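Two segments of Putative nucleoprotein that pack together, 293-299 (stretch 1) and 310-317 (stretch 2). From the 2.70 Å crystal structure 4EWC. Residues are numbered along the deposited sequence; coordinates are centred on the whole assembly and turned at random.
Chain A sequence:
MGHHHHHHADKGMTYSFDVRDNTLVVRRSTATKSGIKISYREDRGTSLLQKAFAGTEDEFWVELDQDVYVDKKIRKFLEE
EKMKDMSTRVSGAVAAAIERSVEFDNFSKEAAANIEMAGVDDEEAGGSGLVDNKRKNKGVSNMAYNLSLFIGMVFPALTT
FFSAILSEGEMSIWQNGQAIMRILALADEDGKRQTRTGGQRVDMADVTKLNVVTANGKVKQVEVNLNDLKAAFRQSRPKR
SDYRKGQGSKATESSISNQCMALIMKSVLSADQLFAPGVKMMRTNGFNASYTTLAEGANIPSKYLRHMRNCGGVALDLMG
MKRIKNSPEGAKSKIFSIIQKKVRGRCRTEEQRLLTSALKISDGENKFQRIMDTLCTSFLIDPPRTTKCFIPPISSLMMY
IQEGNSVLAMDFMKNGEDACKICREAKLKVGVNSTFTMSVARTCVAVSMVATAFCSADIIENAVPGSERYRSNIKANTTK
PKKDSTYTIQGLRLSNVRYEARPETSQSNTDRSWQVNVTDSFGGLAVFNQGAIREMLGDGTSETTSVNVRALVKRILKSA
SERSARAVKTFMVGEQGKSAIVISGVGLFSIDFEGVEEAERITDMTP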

ATOM      1  N   THR A 293      -5.772  16.947  -7.396  1.00 48.79           N
ATOM      2  CA  THR A 293      -4.415  16.475  -7.658  1.00 44.19           C
ATOM      3  C   THR A 293      -3.721  17.244  -8.785  1.00 41.83           C
ATOM      4  O   THR A 293      -2.506  17.198  -8.915  1.00 48.34           O
ATOM      5  CB  THR A 293      -4.355  14.945  -7.917  1.00 47.88           C
ATOM      6  OG1 THR A 293      -4.983  14.625  -9.164  1.00 47.71           O
ATOM      7  CG2 THR A 293      -5.043  14.176  -6.775  1.00 48.29           C
ATOM      8  N   LEU A 294      -4.491  17.984  -9.571  1.00 42.58           N
ATOM      9  CA  LEU A 294      -3.929  18.816 -10.620  1.00 40.71           C
ATOM     10  C   LEU A 294      -3.591  20.225 -10.146  1.00 42.01           C
ATOM     11  O   LEU A 294      -3.222  21.082 -10.960  1.00 41.01           O
ATOM     12  CB  LEU A 294      -4.884  18.902 -11.808  1.00 42.84           C
ATOM     13  CG  LEU A 294      -5.332  17.550 -12.362  1.00 44.95           C
ATOM     14  CD1 LEU A 294      -6.379  17.764 -13.447  1.00 40.79           C
ATOM     15  CD2 LEU A 294      -4.144  16.730 -12.851  1.00 38.60           C
ATOM     16  N   ALA A 295      -3.695  20.463  -8.839  1.00 41.77           N
ATOM     17  CA  ALA A 295      -3.467  21.798  -8.304  1.00 41.87           C
ATOM     18  C   ALA A 295      -2.193  21.924  -7.464  1.00 44.65           C
ATOM     19  O   ALA A 295      -2.100  22.834  -6.638  1.00 47.27           O
ATOM     20  CB  ALA A 295      -4.664  22.254  -7.503  1.00 38.94           C
ATOM     21  N   GLU A 296      -1.218  21.035  -7.666  1.00 40.33           N
ATOM     22  CA  GLU A 296       0.025  21.122  -6.907  1.00 44.30           C
ATOM     23  C   GLU A 296       0.671  22.506  -7.050  1.00 46.10           C
ATOM     24  O   GLU A 296       0.663  23.086  -8.122  1.00 47.21           O
ATOM     25  CB  GLU A 296       1.008  20.001  -7.282  1.00 43.11           C
ATOM     26  CG  GLU A 296       1.815  20.231  -8.546  1.00 42.80           C
ATOM     27  CD  GLU A 296       2.493  18.961  -9.044  1.00 47.27           C
ATOM     28  OE1 GLU A 296       3.745  18.808  -8.897  1.00 42.01           O
ATOM     29  OE2 GLU A 296       1.749  18.104  -9.575  1.00 42.74           O
ATOM     30  N   GLY A 297       1.175  23.051  -5.951  1.00 41.41           N
ATOM     31  CA  GLY A 297       1.941  24.286  -5.986  1.00 41.32           C
ATOM     32  C   GLY A 297       1.164  25.536  -6.331  1.00 48.11           C
ATOM     33  O   GLY A 297       1.754  26.592  -6.573  1.00 48.14           O
ATOM     34  N   ALA A 298      -0.161  25.418  -6.352  1.00 47.10           N
ATOM     35  CA  ALA A 298      -1.066  26.559  -6.561  1.00 48.76           C
ATOM     36  C   ALA A 298      -0.729  27.850  -5.756  1.00 53.16           C
ATOM     37  O   ALA A 298      -0.998  28.963  -6.214  1.00 53.33           O
ATOM     38  CB  ALA A 298      -2.495  26.128  -6.308  1.00 45.33           C
ATOM     39  N   ASN A 299      -0.127  27.700  -4.580  1.00 50.26           N
ATOM     40  CA  ASN A 299       0.229  28.850  -3.758  1.00 54.83           C
ATOM     41  C   ASN A 299       1.698  29.302  -3.852  1.00 58.41           C
ATOM     42  O   ASN A 299       2.182  30.038  -2.974  1.00 56.93           O
ATOM     43  CB  ASN A 299      -0.072  28.544  -2.289  1.00 54.77           C
ATOM     44  CG  ASN A 299       0.680  27.326  -1.793  1.00 55.32           C
ATOM     45  OD1 ASN A 299       0.954  26.395  -2.567  1.00 57.35           O
ATOM     46  ND2 ASN A 299       1.018  27.315  -0.505  1.00 56.96           N
ATOM     47  N   ASN A 310       5.534  25.332 -15.126  1.00 51.55           N
ATOM     48  CA  ASN A 310       5.297  23.913 -14.859  1.00 48.27           C
ATOM     49  C   ASN A 310       5.579  23.439 -13.419  1.00 48.94           C
ATOM     50  O   ASN A 310       5.422  22.255 -13.129  1.00 46.11           O
ATOM     51  CB  ASN A 310       6.053  23.017 -15.850  1.00 46.23           C
ATOM     52  CG  ASN A 310       5.742  23.334 -17.321  1.00 47.91           C
ATOM     53  OD1 ASN A 310       4.673  23.821 -17.654  1.00 47.58           O
ATOM     54  ND2 ASN A 310       6.691  23.034 -18.201  1.00 42.39           N
ATOM     55  N   CYS A 311       6.018  24.329 -12.529  1.00 47.15           N
ATOM     56  CA  CYS A 311       6.082  23.989 -11.099  1.00 48.61           C
ATOM     57  C   CYS A 311       4.676  24.065 -10.488  1.00 51.10           C
ATOM     58  O   CYS A 311       4.435  23.619  -9.353  1.00 45.85           O
ATOM     59  CB  CYS A 311       6.996  24.959 -10.354  1.00 49.74           C
ATOM     60  SG  CYS A 311       8.746  24.808 -10.723  1.00 51.42           S
ATOM     61  N   GLY A 312       3.758  24.622 -11.280  1.00 50.40           N
ATOM     62  CA  GLY A 312       2.486  25.096 -10.799  1.00 46.20           C
ATOM     63  C   GLY A 312       1.266  24.211 -10.911  1.00 53.90           C
ATOM     64  O   GLY A 312       0.274  24.475 -10.240  1.00 63.13           O
ATOM     65  N   GLY A 313       1.274  23.179 -11.741  1.00 51.44           N
ATOM     66  CA  GLY A 313       0.103  22.298 -11.767  1.00 48.50           C
ATOM     67  C   GLY A 313      -1.014  22.806 -12.677  1.00 49.28           C
ATOM     68  O   GLY A 313      -1.510  23.922 -12.512  1.00 44.67           O
ATOM     69  N   VAL A 314      -1.419  21.960 -13.620  1.00 44.77           N
ATOM     70  CA  VAL A 314      -2.240  22.375 -14.749  1.00 45.46           C
ATOM     71  C   VAL A 314      -3.604  23.013 -14.400  1.00 49.78           C
ATOM     72  O   VAL A 314      -4.114  23.834 -15.170  1.00 45.97           O
ATOM     73  CB  VAL A 314      -2.354  21.225 -15.814  1.00 43.47           C
ATOM     74  CG1 VAL A 314      -3.386  20.196 -15.415  1.00 45.05           C
ATOM     75  CG2 VAL A 314      -2.589  21.774 -17.207  1.00 39.14           C
ATOM     76  N   ALA A 315      -4.154  22.675 -13.230  1.00 47.73           N
ATOM     77  CA  ALA A 315      -5.441  23.222 -12.786  1.00 48.53           C
ATOM     78  C   ALA A 315      -5.494  24.749 -12.804  1.00 52.89           C
ATOM     79  O   ALA A 315      -6.560  25.346 -12.975  1.00 54.88           O
ATOM     80  CB  ALA A 315      -5.822  22.700 -11.406  1.00 40.70           C
ATOM     81  N   LEU A 316      -4.345  25.381 -12.624  1.00 49.41           N
ATOM     82  CA  LEU A 316      -4.272  26.832 -12.625  1.00 51.00           C
ATOM     83  C   LEU A 316      -4.641  27.398 -13.982  1.00 55.85           C
ATOM     84  O   LEU A 316      -5.390  28.377 -14.068  1.00 60.42           O
ATOM     85  CB  LEU A 316      -2.868  27.298 -12.224  1.00 55.00           C
ATOM     86  CG  LEU A 316      -2.406  26.989 -10.799  1.00 55.99           C
ATOM     87  CD1 LEU A 316      -1.024  27.545 -10.600  1.00 53.24           C
ATOM     88  CD2 LEU A 316      -3.370  27.562  -9.758  1.00 50.81           C
ATOM     89  N   ASP A 317      -4.120  26.778 -15.042  1.00 53.82           N
ATOM     90  CA  ASP A 317      -4.390  27.232 -16.409  1.00 54.69           C
ATOM     91  C   ASP A 317      -5.822  26.947 -16.816  1.00 52.94           C
ATOM     92  O   ASP A 317      -6.417  27.731 -17.520  1.00 54.94           O
ATOM     93  CB  ASP A 317      -3.484  26.527 -17.416  1.00 56.33           C
ATOM     94  CG  ASP A 317      -2.021  26.816 -17.200  1.00 59.24           C
ATOM     95  OD1 ASP A 317      -1.666  27.949 -16.806  1.00 64.18           O
ATOM     96  OD2 ASP A 317      -1.220  25.892 -17.429  1.00 65.03           O
TER

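Where two chain segments approach closely through their backbones, small residues set how closely they can approach, and this pair from a putative nucleoprotein is a compact example. Asn310 stays clear of the partner, so the contact opens at Cys311, whose carbonyl O lies 4.2 Å from the CA of Gly297. A side chain on Gly297 would point toward stretch 2, and an ideal CB there would clash with that same oxygen. Gly297 also has a positive phi, which favours glycine, within the type II turn from Ala295 to Ala298; the turn is closed by a hydrogen bond from Ala298 N to Ala295 O (3.2 Å).

Gly312 brings its carbonyl O to 2.6 Å from Glu296 O. Both atoms are acceptors, so no hydrogen bond forms, and the approach is unfavourable in itself, tolerated rather than holding the stretches together. Gly313 is the more demanding position. An ideal CB would clash with Glu296 O and crowd Leu294 O, and its backbone angles by themselves call for glycine; without a side chain, its CA can sit 5.0 Å from the CA of Ala295.

Val314 adds an apolar contact, its CG1 resting 4.1 Å from Leu294 CB. Its amide N is 3.3 Å from Leu294 O, but the angle is poor. The next amide is better aimed: Ala315 N donates to Leu294 O at 2.9 Å and 157°, the one hydrogen bond that joins the stretches. Ala315 also directs its methyl toward stretch 1, where CB lies 3.9 Å from Leu294 CB and 4.1 Å from Ala295 CB, ordinary van der Waals contact in which the alanine methyl meets both residues.

Leu316 points sideways at its CB, yet with chi1 m and chi2 t its end comes nearer, placing CD2 3.8 Å from Ala298 CB. Asp317 lies beyond reach. Altogether 364 Å² is buried between the two stretches.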